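Local coordinates for protein tropomodulin (Caenorhabditis elegans, PDB 1PGV) that probably caps the pointed end of actin filaments, blocking their growth and shortening there, with the crystallised piece being its C-terminal domain, at residues K44-N49 and K70-F75; S31-L36 and I59-E64; R117-T122 and M147-A152. All blocks are in the same frame, centred on the assembly; numbering follows the deposited sequence. Where two conformers were deposited one is given.

Contact 1 (K44-N49 and K70-F75); sequences KEVNIN and KHIEKF
With CG1 of V46 anti to its backbone N (chi1 175°) and CG of F75 likewise (chi1 -171°), the two side chains lie side by side on the same face of the sheet. CG1 of V46 reaches F75 CE1 at 3.8 Å, while V46 O sits in the ring plane at the edge near CD1. CG2 of V46 meets CD1 of I72, whose side chain crosses that of V46 at about a right angle.

Of three backbone hydrogen bonds K44 O takes two, from E73 N at 2.7 Å and from K74 N at 2.9 Å, so two successive N-H groups grip one carbonyl where the second strand starts. V46 N gives a nearly straight bond to K74 O (2.9 Å).

On the other face are E45 and K74. A water donates to E45 OE1 at 3.2 Å and accepts from K74 NZ at 2.8 Å, bridging charged ends that are not in contact, while E45 OE2 lies against K74 CD. Before the strands begin, K44 lies alongside E73, with a long salt bridge of 3.8 Å from K44 NZ to E73 OE2, and K44 CD is 3.2 Å from H71 O.

V46 packs on helix 29-37, F75 on helices 56-66 and 90-96. Strands 45-47 and 74-76, with helix 56-66 between them, form a beta-alpha-beta unit of the parallel sheet, as in a leucine-rich-repeat-like fold.

Contact 2 (S31-L36 and I59-E64); sequences SCINRL and IRSLIE
S61 OG, on the side of its helix that meets I33, is hydrogen-bonded to two carbonyl oxygens one turn back, sharing its proton between R58 O, the stronger partner, and E57 O. No hydrogen bond crosses to 31-36. S61 was deposited in two conformers, so the close approach of its OG to I33 CD1 is doubtful.

The contact itself is carried by L62. Its CG lies anti to the backbone N (chi1 177°), and CD1 beyond it is met by three residues of the other helix: C32 CB, L36 CD1 and I33 CG1, each at 3.9 Å. I33 also lays CG1 over the L62 backbone, 3.8 Å from L62 CA, so that it covers the leucine at its root as well as its tip. An alanine in place of I33 would probably open a gap beside L62 CA and CB, leaving L62 CD1 with C32 and L36 but freer to shift.

The segment axes are 8.9 Å apart and 27° from parallel. C32 and L36 also rest on V46 of strand 45-47, and L62 on F75 of strand 74-76: neighbouring helices packed side by side on one face of a parallel sheet, as in leucine-rich-repeat folds.

Contact 3 (R117-T122 and M147-A152); sequences RLLRST and MDMMMA
L119 and M149 pack in the buried part of this contact, with A152 buried too beneath the R120 guanidinium, while R120 and D148 make the side that faces solvent. On the buried side one methyl does the work. L119 CD1 lies against the extended side chain of M149, 3.8 Å from CG, 3.9 Å from SD and 4.0 Å from CE, the two side chains crossing at about a right angle. L119 CD1 therefore touches the methionine along most of its length.

The outer side is polar. R120 leaves its helix with CG anti to the backbone N (chi1 -170°), and a bend at chi3 places NE near the other helix. NE donates to D148 OD1 at 2.8 Å, on the syn side but tilted out of the carboxylate plane. NH2 also reaches D148 OD1, at 3.1 Å and from above the same face of that plane, and it gives a further bond to D148 O at 3.1 Å. The guanidinium and carboxylate planes are 58° apart, so the pair is not a flat two-on-two bridge; instead the arginine, side-on, holds one carboxylate oxygen and the backbone carbonyl. D148 O also accepts from A152 N within its own helix. A152 CB lies over one face of the guanidinium, toward its rim. R120 and D148 both touch a crystal neighbour as well, which may influence their exact pose.

The segment axes are 9.1 Å apart and 15° from parallel, adjacent helices on one side of the parallel sheet as a leucine-rich-repeat fold has. L119 and M149 both touch I164, just after strand 161-163. Flanking the pair, L118 meets L90 of helix 90-96, and M150 packs on helix 169-190.

Contacts 1 and 2 share one end of the domain and interlock along the chain: helix 29-37, strand 45-47, helix 56-66 and strand 74-76 follow in that order, and the segments of the two contacts alternate. Their centres are about 10 Å apart, and they touch where L62 meets I48 and F75 and where L36 meets V46, so strand pair and helix pair make one core. Contact 3 comes later, between helices 112-121 and 143-155, its centre about 22 Å from that of contact 1 and about 26 Å from that of contact 2, on the opposite side of the chain's centre. It repeats the near-parallel helix pairing of contact 2, consistent with a repetitive domain whose helices line one continuous parallel sheet.

Contact 1 (K44-N49 and K70-F75)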
loop_
_atom_site.group_PDB
_atom_site.type_symbol
_atom_site.label_atom_id
_atom_site.label_comp_id
_atom_site.label_asym_id
_atom_site.label_seq_id
_atom_site.Cartn_x
_atom_site.Cartn_y
_atom_site.Cartn_z
ATOM N N LYS A 44 9.831 0.913 12.775
ATOM C CA LYS A 44 8.439 0.614 12.451
ATOM C C LYS A 44 7.856 1.522 11.377
ATOM O O LYS A 44 6.877 1.164 10.717
ATOM C CB LYS A 44 7.572 0.730 13.704
ATOM C CG LYS A 44 8.048 -0.109 14.877
ATOM C CD LYS A 44 8.044 -1.587 14.550
ATOM C CE LYS A 44 8.485 -2.409 15.755
ATOM N NZ LYS A 44 7.626 -2.157 16.942
ATOM N N GLU A 45 8.435 2.705 11.220
ATOM C CA GLU A 45 7.950 3.647 10.223
ATOM C C GLU A 45 9.058 4.215 9.355
ATOM O O GLU A 45 10.078 4.697 9.851
ATOM C CB GLU A 45 7.180 4.794 10.891
ATOM C CG GLU A 45 6.905 5.967 9.950
ATOM C CD GLU A 45 5.815 6.903 10.444
ATOM O OE1 GLU A 45 5.792 7.211 11.655
ATOM O OE2 GLU A 45 4.989 7.343 9.612
ATOM N N VAL A 46 8.849 4.134 8.046
ATOM C CA VAL A 46 9.787 4.662 7.069
ATOM C C VAL A 46 8.959 5.610 6.221
ATOM O O VAL A 46 8.005 5.196 5.563
ATOM C CB VAL A 46 10.375 3.551 6.175
ATOM C CG1 VAL A 46 11.262 4.165 5.102
ATOM C CG2 VAL A 46 11.174 2.576 7.015
ATOM N N ASN A 47 9.315 6.888 6.251
ATOM C CA ASN A 47 8.581 7.893 5.504
ATOM C C ASN A 47 9.532 8.694 4.626
ATOM O O ASN A 47 10.359 9.451 5.136
ATOM C CB ASN A 47 7.869 8.837 6.478
ATOM C CG ASN A 47 6.910 9.782 5.786
ATOM O OD1 ASN A 47 7.210 10.329 4.723
ATOM N ND2 ASN A 47 5.750 9.995 6.396
ATOM N N ILE A 48 9.426 8.524 3.310
ATOM C CA ILE A 48 10.279 9.278 2.398
ATOM C C ILE A 48 9.430 10.182 1.515
ATOM O O ILE A 48 9.801 10.491 0.379
ATOM C CB ILE A 48 11.137 8.353 1.505
ATOM C CG1 ILE A 48 10.241 7.494 0.609
ATOM C CG2 ILE A 48 12.035 7.487 2.376
ATOM C CD1 ILE A 48 11.019 6.642 -0.384
ATOM N N ASN A 49 8.287 10.604 2.046
ATOM C CA ASN A 49 7.386 11.482 1.312
ATOM C C ASN A 49 8.122 12.729 0.830
ATOM O O ASN A 49 8.925 13.306 1.563
ATOM C CB ASN A 49 6.206 11.914 2.192
ATOM C CG ASN A 49 5.221 10.787 2.462
ATOM O OD1 ASN A 49 5.299 9.717 1.859
ATOM N ND2 ASN A 49 4.278 11.033 3.365
ATOM N N LYS A 70 10.228 -7.791 9.469
ATOM C CA LYS A 70 8.963 -8.331 9.940
ATOM C C LYS A 70 8.416 -7.382 10.996
ATOM O O LYS A 70 7.509 -7.725 11.749
ATOM C CB LYS A 70 9.155 -9.732 10.531
ATOM C CG LYS A 70 10.190 -9.825 11.638
ATOM C CD LYS A 70 10.287 -11.257 12.155
ATOM C CE LYS A 70 11.431 -11.421 13.142
ATOM N NZ LYS A 70 11.285 -10.526 14.324
ATOM N N HIS A 71 8.963 -6.171 11.022
ATOM C CA HIS A 71 8.557 -5.167 11.995
ATOM C C HIS A 71 7.964 -3.895 11.397
ATOM O O HIS A 71 7.136 -3.241 12.026
ATOM C CB HIS A 71 9.759 -4.812 12.874
ATOM C CG HIS A 71 10.350 -5.991 13.582
ATOM N ND1 HIS A 71 9.751 -6.582 14.674
ATOM C CD2 HIS A 71 11.471 -6.710 13.336
ATOM C CE1 HIS A 71 10.476 -7.613 15.070
ATOM N NE2 HIS A 71 11.526 -7.711 14.275
ATOM N N ILE A 72 8.377 -3.536 10.185
ATOM C CA ILE A 72 7.866 -2.317 9.570
ATOM C C ILE A 72 6.338 -2.279 9.579
ATOM O O ILE A 72 5.678 -3.240 9.185
ATOM C CB ILE A 72 8.398 -2.151 8.126
ATOM C CG1 ILE A 72 7.877 -0.840 7.533
ATOM C CG2 ILE A 72 8.004 -3.354 7.282
ATOM C CD1 ILE A 72 8.487 -0.488 6.178
ATOM N N GLU A 73 5.789 -1.159 10.041
ATOM C CA GLU A 73 4.348 -0.972 10.141
ATOM C C GLU A 73 3.807 0.088 9.199
ATOM O O GLU A 73 2.647 0.028 8.787
ATOM C CB GLU A 73 3.973 -0.597 11.581
ATOM C CG GLU A 73 4.104 -1.745 12.563
ATOM C CD GLU A 73 3.883 -1.314 14.001
ATOM O OE1 GLU A 73 3.209 -0.286 14.225
ATOM O OE2 GLU A 73 4.377 -2.017 14.905
ATOM N N LYS A 74 4.637 1.071 8.872
ATOM C CA LYS A 74 4.217 2.141 7.979
ATOM C C LYS A 74 5.305 2.457 6.966
ATOM O O LYS A 74 6.466 2.653 7.321
ATOM C CB LYS A 74 3.877 3.402 8.774
ATOM C CG LYS A 74 2.762 3.219 9.787
ATOM C CD LYS A 74 2.456 4.527 10.507
ATOM C CE LYS A 74 1.340 4.352 11.527
ATOM N NZ LYS A 74 0.993 5.644 12.186
ATOM N N PHE A 75 4.920 2.496 5.694
ATOM C CA PHE A 75 5.862 2.785 4.623
ATOM C C PHE A 75 5.191 3.798 3.710
ATOM O O PHE A 75 4.176 3.505 3.079
ATOM C CB PHE A 75 6.202 1.493 3.871
ATOM C CG PHE A 75 7.332 1.636 2.885
ATOM C CD1 PHE A 75 8.270 2.656 3.017
ATOM C CD2 PHE A 75 7.480 0.723 1.845
ATOM C CE1 PHE A 75 9.341 2.763 2.127
ATOM C CE2 PHE A 75 8.549 0.821 0.950
ATOM C CZ PHE A 75 9.478 1.843 1.095
HETATM O O HOH W 1 2.624 7.837 11.848
#

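Contact 2 (S31-L36 and I59-E64)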
loop_
_atom_site.group_PDB
_atom_site.type_symbol
_atom_site.label_atom_id
_atom_site.label_comp_id
_atom_site.label_asym_id
_atom_site.label_seq_id
_atom_site.Cartn_x
_atom_site.Cartn_y
_atom_site.Cartn_z
ATOM N N SER A 31 20.377 4.746 5.889
ATOM C CA SER A 31 20.270 4.082 7.183
ATOM C C SER A 31 19.072 3.134 7.200
ATOM O O SER A 31 19.165 2.012 7.697
ATOM C CB SER A 31 20.131 5.114 8.304
ATOM O OG SER A 31 20.024 4.473 9.562
ATOM N N CYS A 32 17.950 3.590 6.651
ATOM C CA CYS A 32 16.742 2.771 6.599
ATOM C C CYS A 32 17.010 1.479 5.832
ATOM O O CYS A 32 16.595 0.399 6.253
ATOM C CB CYS A 32 15.601 3.546 5.935
ATOM S SG CYS A 32 14.887 4.858 6.958
ATOM N N ILE A 33 17.709 1.594 4.708
ATOM C CA ILE A 33 18.036 0.425 3.903
ATOM C C ILE A 33 18.804 -0.591 4.739
ATOM O O ILE A 33 18.427 -1.760 4.811
ATOM C CB ILE A 33 18.890 0.811 2.672
ATOM C CG1 ILE A 33 18.029 1.578 1.664
ATOM C CG2 ILE A 33 19.491 -0.440 2.036
ATOM C CD1 ILE A 33 18.792 2.093 0.460
ATOM N N ASN A 34 19.879 -0.142 5.376
ATOM C CA ASN A 34 20.688 -1.034 6.200
ATOM C C ASN A 34 19.898 -1.643 7.352
ATOM O O ASN A 34 20.005 -2.836 7.616
ATOM C CB ASN A 34 21.912 -0.296 6.754
ATOM C CG ASN A 34 22.934 0.027 5.680
ATOM O OD1 ASN A 34 23.324 -0.842 4.897
ATOM N ND2 ASN A 34 23.379 1.278 5.642
ATOM N N ARG A 35 19.103 -0.824 8.035
ATOM C CA ARG A 35 18.316 -1.310 9.163
ATOM C C ARG A 35 17.229 -2.304 8.759
ATOM O O ARG A 35 17.042 -3.323 9.418
ATOM C CB ARG A 35 17.700 -0.130 9.920
ATOM C CG ARG A 35 18.738 0.750 10.611
ATOM C CD ARG A 35 18.085 1.903 11.347
ATOM N NE ARG A 35 17.252 1.443 12.458
ATOM C CZ ARG A 35 16.403 2.222 13.120
ATOM N NH1 ARG A 35 16.273 3.498 12.783
ATOM N NH2 ARG A 35 15.682 1.725 14.119
ATOM N N LEU A 36 16.515 -2.011 7.677
ATOM C CA LEU A 36 15.460 -2.912 7.214
ATOM C C LEU A 36 16.040 -4.265 6.806
ATOM O O LEU A 36 15.463 -5.312 7.102
ATOM C CB LEU A 36 14.701 -2.281 6.041
ATOM C CG LEU A 36 13.773 -1.120 6.413
ATOM C CD1 LEU A 36 13.277 -0.422 5.161
ATOM C CD2 LEU A 36 12.606 -1.645 7.239
ATOM N N ILE A 59 15.660 3.924 -4.172
ATOM C CA ILE A 59 14.270 3.693 -3.812
ATOM C C ILE A 59 13.973 2.213 -4.031
ATOM O O ILE A 59 13.296 1.579 -3.221
ATOM C CB ILE A 59 13.317 4.560 -4.660
ATOM C CG1 ILE A 59 13.484 6.031 -4.266
ATOM C CG2 ILE A 59 11.873 4.105 -4.466
ATOM C CD1 ILE A 59 12.601 6.989 -5.026
ATOM N N ARG A 60 14.492 1.660 -5.124
ATOM C CA ARG A 60 14.288 0.246 -5.410
ATOM C C ARG A 60 14.950 -0.604 -4.330
ATOM O O ARG A 60 14.393 -1.611 -3.899
ATOM C CB ARG A 60 14.878 -0.130 -6.772
ATOM C CG ARG A 60 14.050 0.286 -7.976
ATOM C CD ARG A 60 14.727 -0.191 -9.261
ATOM N NE ARG A 60 13.885 -0.028 -10.443
ATOM C CZ ARG A 60 14.251 -0.383 -11.673
ATOM N NH1 ARG A 60 15.447 -0.920 -11.882
ATOM N NH2 ARG A 60 13.422 -0.211 -12.695
ATOM N N SER A 61 16.141 -0.200 -3.895
ATOM C CA SER A 61 16.854 -0.947 -2.864
ATOM C C SER A 61 16.148 -0.831 -1.512
ATOM O O SER A 61 16.167 -1.765 -0.710
ATOM C CB SER A 61 18.302 -0.455 -2.754
ATOM O OG SER A 61 18.355 0.941 -2.525
ATOM N N LEU A 62 15.520 0.316 -1.272
ATOM C CA LEU A 62 14.791 0.548 -0.027
ATOM C C LEU A 62 13.591 -0.396 0.036
ATOM O O LEU A 62 13.369 -1.074 1.041
ATOM C CB LEU A 62 14.309 1.998 0.041
ATOM C CG LEU A 62 13.455 2.375 1.258
ATOM C CD1 LEU A 62 14.282 2.238 2.539
ATOM C CD2 LEU A 62 12.946 3.797 1.099
ATOM N N ILE A 63 12.817 -0.432 -1.046
ATOM C CA ILE A 63 11.650 -1.303 -1.123
ATOM C C ILE A 63 12.069 -2.752 -0.920
ATOM O O ILE A 63 11.444 -3.492 -0.167
ATOM C CB ILE A 63 10.942 -1.171 -2.493
ATOM C CG1 ILE A 63 10.297 0.210 -2.606
ATOM C CG2 ILE A 63 9.909 -2.276 -2.657
ATOM C CD1 ILE A 63 9.791 0.559 -3.995
ATOM N N GLU A 64 13.139 -3.152 -1.596
ATOM C CA GLU A 64 13.640 -4.515 -1.488
ATOM C C GLU A 64 14.078 -4.805 -0.054
ATOM O O GLU A 64 13.866 -5.901 0.464
ATOM C CB GLU A 64 14.816 -4.711 -2.452
ATOM C CG GLU A 64 15.388 -6.118 -2.478
ATOM C CD GLU A 64 16.531 -6.263 -3.473
ATOM O OE1 GLU A 64 17.074 -7.379 -3.601
ATOM O OE2 GLU A 64 16.886 -5.259 -4.130
#

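Contact 3 (R117-T122 and M147-A152)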
loop_
_atom_site.group_PDB
_atom_site.type_symbol
_atom_site.label_atom_id
_atom_site.label_comp_id
_atom_site.label_asym_id
_atom_site.label_seq_id
_atom_site.Cartn_x
_atom_site.Cartn_y
_atom_site.Cartn_z
ATOM N N ARG A 117 -2.753 -4.449 -9.203
ATOM C CA ARG A 117 -1.940 -5.576 -8.769
ATOM C C ARG A 117 -1.526 -5.401 -7.304
ATOM O O ARG A 117 -1.524 -6.362 -6.538
ATOM C CB ARG A 117 -0.699 -5.711 -9.650
ATOM C CG ARG A 117 -1.013 -6.081 -11.095
ATOM C CD ARG A 117 0.261 -6.125 -11.930
ATOM N NE ARG A 117 1.176 -7.157 -11.456
ATOM C CZ ARG A 117 2.476 -7.192 -11.735
ATOM N NH1 ARG A 117 3.021 -6.245 -12.490
ATOM N NH2 ARG A 117 3.230 -8.175 -11.260
ATOM N N LEU A 118 -1.185 -4.175 -6.919
ATOM C CA LEU A 118 -0.781 -3.921 -5.534
ATOM C C LEU A 118 -1.931 -4.238 -4.571
ATOM O O LEU A 118 -1.728 -4.890 -3.541
ATOM C CB LEU A 118 -0.338 -2.465 -5.357
ATOM C CG LEU A 118 0.895 -2.017 -6.155
ATOM C CD1 LEU A 118 1.167 -0.550 -5.866
ATOM C CD2 LEU A 118 2.101 -2.875 -5.801
ATOM N N LEU A 119 -3.137 -3.784 -4.899
ATOM C CA LEU A 119 -4.295 -4.057 -4.047
ATOM C C LEU A 119 -4.636 -5.541 -4.007
ATOM O O LEU A 119 -5.006 -6.074 -2.965
ATOM C CB LEU A 119 -5.521 -3.267 -4.518
ATOM C CG LEU A 119 -5.816 -1.947 -3.805
ATOM C CD1 LEU A 119 -6.976 -1.251 -4.495
ATOM C CD2 LEU A 119 -6.159 -2.219 -2.336
ATOM N N ARG A 120 -4.514 -6.232 -5.135
ATOM C CA ARG A 120 -4.826 -7.650 -5.128
ATOM C C ARG A 120 -3.794 -8.404 -4.281
ATOM O O ARG A 120 -4.116 -9.403 -3.634
ATOM C CB ARG A 120 -4.862 -8.192 -6.566
ATOM C CG ARG A 120 -5.416 -9.606 -6.685
ATOM C CD ARG A 120 -6.047 -9.819 -8.062
ATOM N NE ARG A 120 -7.347 -9.163 -8.192
ATOM C CZ ARG A 120 -8.509 -9.743 -7.895
ATOM N NH1 ARG A 120 -8.532 -10.993 -7.453
ATOM N NH2 ARG A 120 -9.648 -9.085 -8.056
ATOM N N SER A 121 -2.561 -7.914 -4.259
ATOM C CA SER A 121 -1.514 -8.566 -3.479
ATOM C C SER A 121 -1.741 -8.450 -1.972
ATOM O O SER A 121 -1.182 -9.223 -1.203
ATOM C CB SER A 121 -0.139 -7.997 -3.837
ATOM O OG SER A 121 -0.033 -6.628 -3.494
ATOM N N THR A 122 -2.563 -7.491 -1.563
ATOM C CA THR A 122 -2.846 -7.294 -0.135
ATOM C C THR A 122 -3.587 -8.494 0.458
ATOM O O THR A 122 -3.668 -8.650 1.683
ATOM C CB THR A 122 -3.710 -6.035 0.104
ATOM O OG1 THR A 122 -5.015 -6.228 -0.458
ATOM C CG2 THR A 122 -3.058 -4.810 -0.532
ATOM N N MET A 147 -13.174 -2.836 -11.538
ATOM C CA MET A 147 -13.834 -4.102 -11.238
ATOM C C MET A 147 -12.880 -5.037 -10.495
ATOM O O MET A 147 -13.293 -5.790 -9.610
ATOM C CB MET A 147 -14.323 -4.754 -12.533
ATOM C CG MET A 147 -15.224 -3.835 -13.333
ATOM S SD MET A 147 -16.756 -3.419 -12.479
ATOM C CE MET A 147 -17.817 -2.988 -13.863
ATOM N N ASP A 148 -11.604 -4.973 -10.856
ATOM C CA ASP A 148 -10.568 -5.788 -10.229
ATOM C C ASP A 148 -10.474 -5.359 -8.759
ATOM O O ASP A 148 -10.609 -6.174 -7.837
ATOM C CB ASP A 148 -9.229 -5.518 -10.919
ATOM C CG ASP A 148 -8.089 -6.355 -10.367
ATOM O OD1 ASP A 148 -8.090 -6.681 -9.153
ATOM O OD2 ASP A 148 -7.163 -6.672 -11.147
ATOM N N MET A 149 -10.248 -4.066 -8.566
ATOM C CA MET A 149 -10.100 -3.481 -7.230
ATOM C C MET A 149 -11.284 -3.703 -6.301
ATOM O O MET A 149 -11.104 -4.031 -5.115
ATOM C CB MET A 149 -9.850 -1.982 -7.344
ATOM C CG MET A 149 -8.529 -1.612 -7.983
ATOM S SD MET A 149 -8.278 0.157 -7.925
ATOM C CE MET A 149 -6.501 0.231 -8.153
ATOM N N MET A 150 -12.497 -3.511 -6.810
ATOM C CA MET A 150 -13.664 -3.688 -5.959
ATOM C C MET A 150 -13.804 -5.119 -5.472
ATOM O O MET A 150 -14.218 -5.350 -4.336
ATOM C CB MET A 150 -14.944 -3.237 -6.670
ATOM C CG MET A 150 -15.363 -4.071 -7.861
ATOM S SD MET A 150 -16.987 -3.519 -8.450
ATOM C CE MET A 150 -17.633 -5.068 -9.117
ATOM N N MET A 151 -13.451 -6.090 -6.312
ATOM C CA MET A 151 -13.552 -7.480 -5.893
ATOM C C MET A 151 -12.433 -7.854 -4.925
ATOM O O MET A 151 -12.649 -8.626 -3.983
ATOM C CB MET A 151 -13.523 -8.413 -7.105
ATOM C CG MET A 151 -14.718 -8.217 -8.036
ATOM S SD MET A 151 -16.299 -8.191 -7.148
ATOM C CE MET A 151 -16.516 -9.909 -6.808
ATOM N N ALA A 152 -11.241 -7.313 -5.157
ATOM C CA ALA A 152 -10.092 -7.586 -4.297
ATOM C C ALA A 152 -10.356 -7.032 -2.903
ATOM O O ALA A 152 -10.097 -7.696 -1.897
ATOM C CB ALA A 152 -8.841 -6.942 -4.865
#